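Local coordinates for protein AGR_L_2016p (Agrobacterium tumefaciens, PDB 2GVH) that probably hydrolyses acyl-CoA thioesters to free fatty acid and coenzyme A, as a double hotdog-fold thioesterase, at residues B[23-31]-B[57-66]; B[81-89]-B[120-128]. All coordinates share one frame; numbering follows the deposited sequence.

Overall arrangement
Both contacts belong to the first of the two hotdog units of the chain and reach the same five-stranded antiparallel sheet, ordered 29-35, 89-100, 104-115, 121-133, 71-80. Contact 1 packs helix 49-67 against strand 29-35, one outermost strand of this sheet, backbone-bonded onward to strand 160-165. Contact 2 lies near the other outermost strand, where the loop after strand 71-80 begins, backbone-bonded to the second subunit. Their centres are 22 Å apart and their nearest atoms about 7 Å, without touching. Along the chain contact 1 closes before contact 2 opens. Contact 1 seats the helix on the first strand, and contact 2 lays the loop along strand 121-133 on its way to strand 89-100.

Contact 1. Residues B[23-31]-B[57-66]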
loop_
_atom_site.group_PDB
_atom_site.type_symbol
_atom_site.label_atom_id
_atom_site.label_comp_id
_atom_site.label_asym_id
_atom_site.label_seq_id
_atom_site.Cartn_x
_atom_site.Cartn_y
_atom_site.Cartn_z
ATOM N N ALA B 23 16.709 -14.100 32.394
ATOM C CA ALA B 23 15.386 -14.581 31.940
ATOM C C ALA B 23 14.389 -13.452 31.618
ATOM O O ALA B 23 14.533 -12.334 32.106
ATOM C CB ALA B 23 14.794 -15.540 32.965
ATOM N N GLN B 24 13.391 -13.743 30.787
ATOM C CA GLN B 24 12.369 -12.745 30.434
ATOM C C GLN B 24 10.926 -13.255 30.473
ATOM O O GLN B 24 10.632 -14.388 30.081
ATOM C CB GLN B 24 12.652 -12.135 29.071
ATOM C CG GLN B 24 13.656 -11.011 29.077
ATOM C CD GLN B 24 13.799 -10.410 27.698
ATOM O OE1 GLN B 24 14.872 -10.490 27.086
ATOM N NE2 GLN B 24 12.705 -9.825 27.180
ATOM N N HIS B 25 10.035 -12.399 30.959
ATOM C CA HIS B 25 8.606 -12.699 31.012
ATOM C C HIS B 25 7.984 -12.547 29.632
ATOM O O HIS B 25 8.338 -11.634 28.870
ATOM C CB HIS B 25 7.917 -11.768 32.016
ATOM C CG HIS B 25 8.313 -12.037 33.436
ATOM N ND1 HIS B 25 7.403 -12.404 34.411
ATOM C CD2 HIS B 25 9.530 -12.039 34.037
ATOM C CE1 HIS B 25 8.040 -12.604 35.552
ATOM N NE2 HIS B 25 9.332 -12.387 35.353
ATOM N N GLY B 26 7.068 -13.453 29.303
ATOM C CA GLY B 26 6.422 -13.440 27.998
ATOM C C GLY B 26 5.332 -12.378 27.884
ATOM O O GLY B 26 4.231 -12.554 28.399
ATOM N N ALA B 27 5.632 -11.274 27.219
ATOM C CA ALA B 27 4.632 -10.208 27.029
ATOM C C ALA B 27 3.624 -10.509 25.904
ATOM O O ALA B 27 3.915 -11.272 24.987
ATOM C CB ALA B 27 5.336 -8.859 26.776
ATOM N N THR B 28 2.446 -9.908 25.975
ATOM C CA THR B 28 1.493 -10.016 24.878
ATOM C C THR B 28 1.549 -8.785 23.979
ATOM O O THR B 28 1.469 -7.660 24.454
ATOM C CB THR B 28 0.062 -10.227 25.382
ATOM O OG1 THR B 28 0.055 -11.326 26.291
ATOM C CG2 THR B 28 -0.895 -10.563 24.220
ATOM N N THR B 29 1.697 -9.022 22.680
ATOM C CA THR B 29 1.713 -7.958 21.684
ATOM C C THR B 29 0.420 -7.978 20.882
ATOM O O THR B 29 0.007 -9.019 20.369
ATOM C CB THR B 29 2.879 -8.146 20.722
ATOM O OG1 THR B 29 4.100 -8.192 21.453
ATOM C CG2 THR B 29 2.940 -7.012 19.723
ATOM N N ARG B 30 -0.210 -6.826 20.744
ATOM C CA ARG B 30 -1.476 -6.751 20.036
ATOM C C ARG B 30 -1.383 -5.852 18.828
ATOM O O ARG B 30 -0.777 -4.804 18.907
ATOM C CB ARG B 30 -2.583 -6.301 20.992
ATOM C CG ARG B 30 -2.338 -6.896 22.385
ATOM C CD ARG B 30 -3.192 -6.276 23.484
ATOM N NE ARG B 30 -4.284 -7.187 23.781
ATOM C CZ ARG B 30 -4.245 -8.083 24.747
ATOM N NH1 ARG B 30 -3.178 -8.160 25.529
ATOM N NH2 ARG B 30 -5.266 -8.893 24.938
ATOM N N LEU B 31 -1.976 -6.280 17.720
ATOM C CA LEU B 31 -2.016 -5.525 16.465
ATOM C C LEU B 31 -3.465 -5.519 15.987
ATOM O O LEU B 31 -4.087 -6.566 15.913
ATOM C CB LEU B 31 -1.180 -6.237 15.411
ATOM C CG LEU B 31 -0.895 -5.605 14.054
ATOM C CD1 LEU B 31 0.472 -6.076 13.580
ATOM C CD2 LEU B 31 -1.972 -5.916 12.986
ATOM N N ARG B 57 2.850 -11.164 11.068
ATOM C CA ARG B 57 3.492 -9.878 11.474
ATOM C C ARG B 57 3.558 -9.713 13.011
ATOM O O ARG B 57 4.610 -9.386 13.574
ATOM C CB ARG B 57 2.842 -8.679 10.820
ATOM C CG ARG B 57 3.771 -7.441 10.688
ATOM C CD ARG B 57 2.996 -6.173 10.268
ATOM N NE ARG B 57 2.374 -6.395 8.992
ATOM C CZ ARG B 57 1.247 -5.831 8.578
ATOM N NH1 ARG B 57 0.573 -4.978 9.336
ATOM N NH2 ARG B 57 0.784 -6.137 7.378
ATOM N N VAL B 58 2.465 -9.982 13.708
ATOM C CA VAL B 58 2.478 -9.731 15.139
ATOM C C VAL B 58 3.298 -10.803 15.861
ATOM O O VAL B 58 3.848 -10.574 16.945
ATOM C CB VAL B 58 1.054 -9.604 15.695
ATOM C CG1 VAL B 58 0.178 -10.807 15.265
ATOM C CG2 VAL B 58 1.068 -9.399 17.192
ATOM N N ALA B 59 3.395 -11.970 15.246
ATOM C CA ALA B 59 4.273 -13.001 15.729
ATOM C C ALA B 59 5.702 -12.517 15.685
ATOM O O ALA B 59 6.431 -12.591 16.691
ATOM C CB ALA B 59 4.124 -14.216 14.915
ATOM N N PHE B 60 6.078 -12.022 14.512
ATOM C CA PHE B 60 7.374 -11.447 14.254
ATOM C C PHE B 60 7.764 -10.398 15.304
ATOM O O PHE B 60 8.812 -10.544 16.002
ATOM C CB PHE B 60 7.420 -10.877 12.836
ATOM C CG PHE B 60 8.626 -10.039 12.560
ATOM C CD1 PHE B 60 9.830 -10.624 12.218
ATOM C CD2 PHE B 60 8.561 -8.662 12.642
ATOM C CE1 PHE B 60 10.955 -9.854 11.961
ATOM C CE2 PHE B 60 9.688 -7.879 12.390
ATOM C CZ PHE B 60 10.878 -8.476 12.039
ATOM N N ILE B 61 6.910 -9.382 15.445
ATOM C CA ILE B 61 7.107 -8.331 16.448
ATOM C C ILE B 61 7.323 -8.949 17.844
ATOM O O ILE B 61 8.255 -8.566 18.558
ATOM C CB ILE B 61 5.922 -7.377 16.480
ATOM C CG1 ILE B 61 5.744 -6.665 15.117
ATOM C CG2 ILE B 61 6.068 -6.369 17.602
ATOM C CD1 ILE B 61 4.452 -5.832 15.021
ATOM N N ALA B 62 6.460 -9.883 18.231
ATOM C CA ALA B 62 6.575 -10.484 19.556
ATOM C C ALA B 62 7.952 -11.087 19.777
ATOM O O ALA B 62 8.643 -10.726 20.732
ATOM C CB ALA B 62 5.511 -11.532 19.775
ATOM N N ALA B 63 8.333 -11.981 18.876
ATOM C CA ALA B 63 9.645 -12.582 18.812
ATOM C C ALA B 63 10.766 -11.577 18.930
ATOM O O ALA B 63 11.670 -11.760 19.735
ATOM C CB ALA B 63 9.780 -13.348 17.525
ATOM N N THR B 64 10.716 -10.519 18.121
ATOM C CA THR B 64 11.815 -9.567 18.060
ATOM C C THR B 64 11.945 -8.813 19.378
ATOM O O THR B 64 13.037 -8.514 19.833
ATOM C CB THR B 64 11.669 -8.604 16.901
ATOM O OG1 THR B 64 11.295 -9.322 15.706
ATOM C CG2 THR B 64 12.998 -7.891 16.678
ATOM N N ARG B 65 10.816 -8.539 20.007
ATOM C CA ARG B 65 10.800 -7.856 21.284
ATOM C C ARG B 65 11.390 -8.751 22.332
ATOM O O ARG B 65 11.949 -8.281 23.310
ATOM C CB ARG B 65 9.376 -7.551 21.718
ATOM C CG ARG B 65 8.808 -6.248 21.224
ATOM C CD ARG B 65 7.446 -6.027 21.867
ATOM N NE ARG B 65 7.189 -4.613 22.092
ATOM C CZ ARG B 65 5.983 -4.070 22.275
ATOM N NH1 ARG B 65 4.881 -4.810 22.273
ATOM N NH2 ARG B 65 5.884 -2.760 22.453
ATOM N N PHE B 66 11.212 -10.047 22.146
ATOM C CA PHE B 66 11.653 -10.983 23.131
ATOM C C PHE B 66 13.161 -11.154 23.052
ATOM O O PHE B 66 13.865 -11.019 24.066
ATOM C CB PHE B 66 10.971 -12.338 22.960
ATOM C CG PHE B 66 11.400 -13.357 24.016
ATOM C CD1 PHE B 66 10.891 -13.286 25.306
ATOM C CD2 PHE B 66 12.337 -14.347 23.719
ATOM C CE1 PHE B 66 11.286 -14.210 26.289
ATOM C CE2 PHE B 66 12.758 -15.287 24.705
ATOM C CZ PHE B 66 12.236 -15.219 25.982
#
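The central helix of a hotdog unit meets the first strand of its sheet here, through Thr29 and Leu31 on strand 29-35 and Val58, Ile61, Ala62 and Arg65 on helix 49-67. The short strand and helix segments run nearly antiparallel, at 151°, with axes 8.4 Å apart at closest approach. Thr29 sits in the middle. Its CB points toward the helix; chi1 of -57° sets OG1 beside the backbone N and leaves CG2 anti to that N, where CG2 lies 3.8 Å from Ile61 CG2, the two side chains roughly perpendicular. Its OG1 rests over the helix backbone, 3.9 Å from Ala62 CA, and lies at the edge of the Arg65 guanidinium, 3.6 Å from NH1. That guanidinium is held mainly by salt bridges from NH2 to Glu223 and Glu245 in the second hotdog unit. Val58 CG2 comes to 3.4 Å from Thr29 O, while Val58 CB faces Leu31 CB at 4.1 Å. Leu31 CD1 carries the apolar seam on to Ile61 CD1, 4.2 Å away, and also meets the aliphatic CD of Arg57, whose NH1 is paired with Glu164. At the far end of the helix, chi1 of -179° swings the Phe66 ring away from its own backbone N, which lets CE1 come to 3.7 Å from Gln24 CB. Strand 160-165 borders the contact, with Val163 touching Thr29 and Arg65. This mostly apolar packing of helix on sheet is typical of the hotdog fold, in which a long helix is wrapped by an antiparallel sheet.

Contact 2. Residues B[81-89]-B[120-128]; sequences FRQPARIGH and QQHTCTRGI
His122 and His89 make the polar link across this contact: His122 ND1 donates a weak, bent hydrogen bond to His89 NE2, 3.1 Å long with an N-H...acceptor angle of 122°. The donor nitrogen approaches the edge of the His89 ring, near its plane, and the ring planes are inclined at 55°. Pro84 packs alongside, its CB 3.6 Å from His122 ND1 and its CD 3.7 Å from Thr123 CG2, so the proline touches two successive residues, His122 and Thr123. A chi1 of 72° puts Thr123 OG1 between the backbone N and the carbonyl carbon and leaves the methyl, CG2, anti to that carbon, 3.4 Å from Arg82 O. The Arg82 and Thr123 side chains run alongside each other with opposite sense, CG to CG2 at 3.7 Å, and Arg82 CD reaches His122 O at 3.2 Å. Toward the start of the loop, Phe81 CA passes Thr125 OG1 at 4.3 Å.

Around this shell, the other nitrogen of His122, NE2, has a long, weak bond to Gln120 OE1. The backbone of His122 pairs with Ala113 and that of Thr125 with Met111, fixing strand 121-133 against strand 104-115, while the backbone of His89 pairs with Val35 as strand 89-100 begins. Phe47 packs on both Pro84 and Thr123, and Thr125 OG1 bonds weakly to Asp80 O. Phe81 also packs on Leu204 of the second subunit and forms backbone hydrogen bonds with that subunit, so the loop's first residue lies at the subunit interface. A long connection that leaves an outer strand and crosses neighbouring strands to enter the sheet further in is characteristic of the hotdog fold.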
loop_
_atom_site.group_PDB
_atom_site.type_symbol
_atom_site.label_atom_id
_atom_site.label_comp_id
_atom_site.label_asym_id
_atom_site.label_seq_id
_atom_site.Cartn_x
_atom_site.Cartn_y
_atom_site.Cartn_z
ATOM N N PHE B 81 -9.836 -21.595 9.653
ATOM C CA PHE B 81 -10.455 -20.291 9.483
ATOM C C PHE B 81 -11.947 -20.382 9.410
ATOM O O PHE B 81 -12.488 -21.293 8.772
ATOM C CB PHE B 81 -9.990 -19.674 8.176
ATOM C CG PHE B 81 -8.869 -18.731 8.336
ATOM C CD1 PHE B 81 -7.566 -19.199 8.339
ATOM C CD2 PHE B 81 -9.107 -17.357 8.484
ATOM C CE1 PHE B 81 -6.504 -18.306 8.493
ATOM C CE2 PHE B 81 -8.053 -16.455 8.639
ATOM C CZ PHE B 81 -6.756 -16.928 8.645
ATOM N N ARG B 82 -12.624 -19.428 10.027
ATOM C CA ARG B 82 -14.070 -19.318 9.841
ATOM C C ARG B 82 -14.399 -17.979 9.251
ATOM O O ARG B 82 -13.876 -16.982 9.693
ATOM C CB ARG B 82 -14.829 -19.552 11.152
ATOM C CG ARG B 82 -14.611 -18.545 12.248
ATOM C CD ARG B 82 -15.654 -18.716 13.387
ATOM N NE ARG B 82 -15.520 -19.995 14.058
ATOM C CZ ARG B 82 -16.469 -20.918 14.126
ATOM N NH1 ARG B 82 -17.662 -20.696 13.580
ATOM N NH2 ARG B 82 -16.227 -22.068 14.749
ATOM N N GLN B 83 -15.224 -17.944 8.219
ATOM C CA GLN B 83 -15.554 -16.644 7.680
ATOM C C GLN B 83 -16.818 -16.159 8.384
ATOM O O GLN B 83 -17.809 -16.856 8.415
ATOM C CB GLN B 83 -15.660 -16.659 6.138
ATOM C CG GLN B 83 -14.484 -17.339 5.388
ATOM C CD GLN B 83 -13.205 -16.525 5.384
ATOM N N PRO B 84 -16.769 -14.983 9.007
ATOM C CA PRO B 84 -17.957 -14.427 9.604
ATOM C C PRO B 84 -18.871 -13.794 8.552
ATOM O O PRO B 84 -18.570 -13.867 7.358
ATOM C CB PRO B 84 -17.378 -13.361 10.516
ATOM C CG PRO B 84 -16.222 -12.883 9.764
ATOM C CD PRO B 84 -15.607 -14.118 9.216
ATOM N N ALA B 85 -19.972 -13.189 8.993
ATOM C CA ALA B 85 -20.873 -12.463 8.085
ATOM C C ALA B 85 -20.184 -11.196 7.551
ATOM O O ALA B 85 -19.299 -10.628 8.235
ATOM C CB ALA B 85 -22.187 -12.117 8.785
ATOM N N ARG B 86 -20.595 -10.780 6.341
ATOM C CA ARG B 86 -19.983 -9.659 5.595
ATOM C C ARG B 86 -20.050 -8.246 6.260
ATOM O O ARG B 86 -19.760 -7.210 5.597
ATOM C CB ARG B 86 -20.580 -9.616 4.173
ATOM N N ILE B 87 -20.423 -8.210 7.546
ATOM C CA ILE B 87 -20.492 -6.985 8.357
ATOM C C ILE B 87 -19.094 -6.338 8.580
ATOM O O ILE B 87 -18.085 -6.717 7.937
ATOM C CB ILE B 87 -21.203 -7.281 9.733
ATOM N N GLY B 88 -19.025 -5.368 9.490
ATOM C CA GLY B 88 -17.745 -4.723 9.807
ATOM C C GLY B 88 -17.163 -5.215 11.111
ATOM O O GLY B 88 -17.925 -5.542 12.026
ATOM N N HIS B 89 -15.827 -5.241 11.222
ATOM C CA HIS B 89 -15.164 -5.801 12.400
ATOM C C HIS B 89 -13.918 -5.023 12.895
ATOM O O HIS B 89 -13.081 -4.573 12.123
ATOM C CB HIS B 89 -14.724 -7.252 12.106
ATOM C CG HIS B 89 -15.857 -8.207 11.898
ATOM N ND1 HIS B 89 -16.478 -8.376 10.675
ATOM C CD2 HIS B 89 -16.489 -9.036 12.762
ATOM C CE1 HIS B 89 -17.442 -9.273 10.796
ATOM N NE2 HIS B 89 -17.466 -9.687 12.051
ATOM N N GLN B 120 -19.817 -8.287 18.987
ATOM C CA GLN B 120 -20.001 -9.714 19.130
ATOM C C GLN B 120 -18.790 -10.398 18.543
ATOM O O GLN B 120 -18.358 -10.057 17.430
ATOM C CB GLN B 120 -21.215 -10.174 18.363
ATOM C CG GLN B 120 -22.456 -9.314 18.525
ATOM C CD GLN B 120 -23.459 -9.603 17.425
ATOM O OE1 GLN B 120 -23.081 -10.104 16.360
ATOM N NE2 GLN B 120 -24.716 -9.245 17.643
ATOM N N GLN B 121 -18.243 -11.372 19.265
ATOM C CA GLN B 121 -17.109 -12.110 18.760
ATOM C C GLN B 121 -17.549 -13.092 17.669
ATOM O O GLN B 121 -18.376 -13.966 17.911
ATOM C CB GLN B 121 -16.429 -12.870 19.854
ATOM C CG GLN B 121 -16.371 -12.206 21.185
ATOM C CD GLN B 121 -15.783 -13.184 22.174
ATOM O OE1 GLN B 121 -16.510 -13.982 22.792
ATOM N NE2 GLN B 121 -14.452 -13.200 22.266
ATOM N N HIS B 122 -16.974 -12.945 16.473
ATOM C CA HIS B 122 -17.362 -13.745 15.334
ATOM C C HIS B 122 -16.323 -14.764 14.944
ATOM O O HIS B 122 -16.644 -15.796 14.349
ATOM C CB HIS B 122 -17.632 -12.876 14.128
ATOM C CG HIS B 122 -19.042 -12.440 14.029
ATOM N ND1 HIS B 122 -19.538 -11.783 12.929
ATOM C CD2 HIS B 122 -20.071 -12.561 14.897
ATOM C CE1 HIS B 122 -20.813 -11.504 13.130
ATOM N NE2 HIS B 122 -21.159 -11.971 14.317
ATOM N N THR B 123 -15.066 -14.473 15.217
ATOM C CA THR B 123 -14.030 -15.469 14.958
ATOM C C THR B 123 -13.110 -15.552 16.128
ATOM O O THR B 123 -13.070 -14.672 16.961
ATOM C CB THR B 123 -13.070 -15.191 13.739
ATOM O OG1 THR B 123 -12.179 -14.119 14.057
ATOM C CG2 THR B 123 -13.818 -14.943 12.391
ATOM N N CYS B 124 -12.316 -16.602 16.123
ATOM C CA CYS B 124 -11.368 -16.809 17.149
ATOM C C CYS B 124 -10.301 -17.809 16.734
ATOM O O CYS B 124 -10.130 -18.844 17.350
ATOM C CB CYS B 124 -12.082 -17.314 18.365
ATOM S SG CYS B 124 -10.924 -17.325 19.705
ATOM N N THR B 125 -9.580 -17.481 15.673
ATOM C CA THR B 125 -8.614 -18.354 15.072
ATOM C C THR B 125 -7.274 -18.369 15.835
ATOM O O THR B 125 -6.757 -17.339 16.269
ATOM C CB THR B 125 -8.415 -17.911 13.664
ATOM O OG1 THR B 125 -9.677 -17.976 12.984
ATOM C CG2 THR B 125 -7.426 -18.797 12.964
ATOM N N ARG B 126 -6.713 -19.551 16.005
ATOM C CA ARG B 126 -5.459 -19.682 16.726
ATOM C C ARG B 126 -4.393 -20.168 15.760
ATOM O O ARG B 126 -4.655 -21.035 14.943
ATOM C CB ARG B 126 -5.645 -20.661 17.876
ATOM C CG ARG B 126 -4.403 -21.143 18.521
ATOM C CD ARG B 126 -4.728 -22.278 19.432
ATOM N NE ARG B 126 -3.673 -22.454 20.422
ATOM C CZ ARG B 126 -2.904 -23.528 20.533
ATOM N NH1 ARG B 126 -3.066 -24.583 19.730
ATOM N NH2 ARG B 126 -1.977 -23.548 21.478
ATOM N N GLY B 127 -3.201 -19.589 15.817
ATOM C CA GLY B 127 -2.075 -20.103 15.038
ATOM C C GLY B 127 -0.818 -20.265 15.874
ATOM O O GLY B 127 -0.636 -19.594 16.884
ATOM N N ILE B 128 0.063 -21.149 15.445
ATOM C CA ILE B 128 1.310 -21.351 16.149
ATOM C C ILE B 128 2.444 -21.125 15.180
ATOM O O ILE B 128 2.518 -21.780 14.148
ATOM C CB ILE B 128 1.409 -22.770 16.747
ATOM C CG1 ILE B 128 0.489 -22.922 17.964
ATOM C CG2 ILE B 128 2.824 -23.066 17.153
#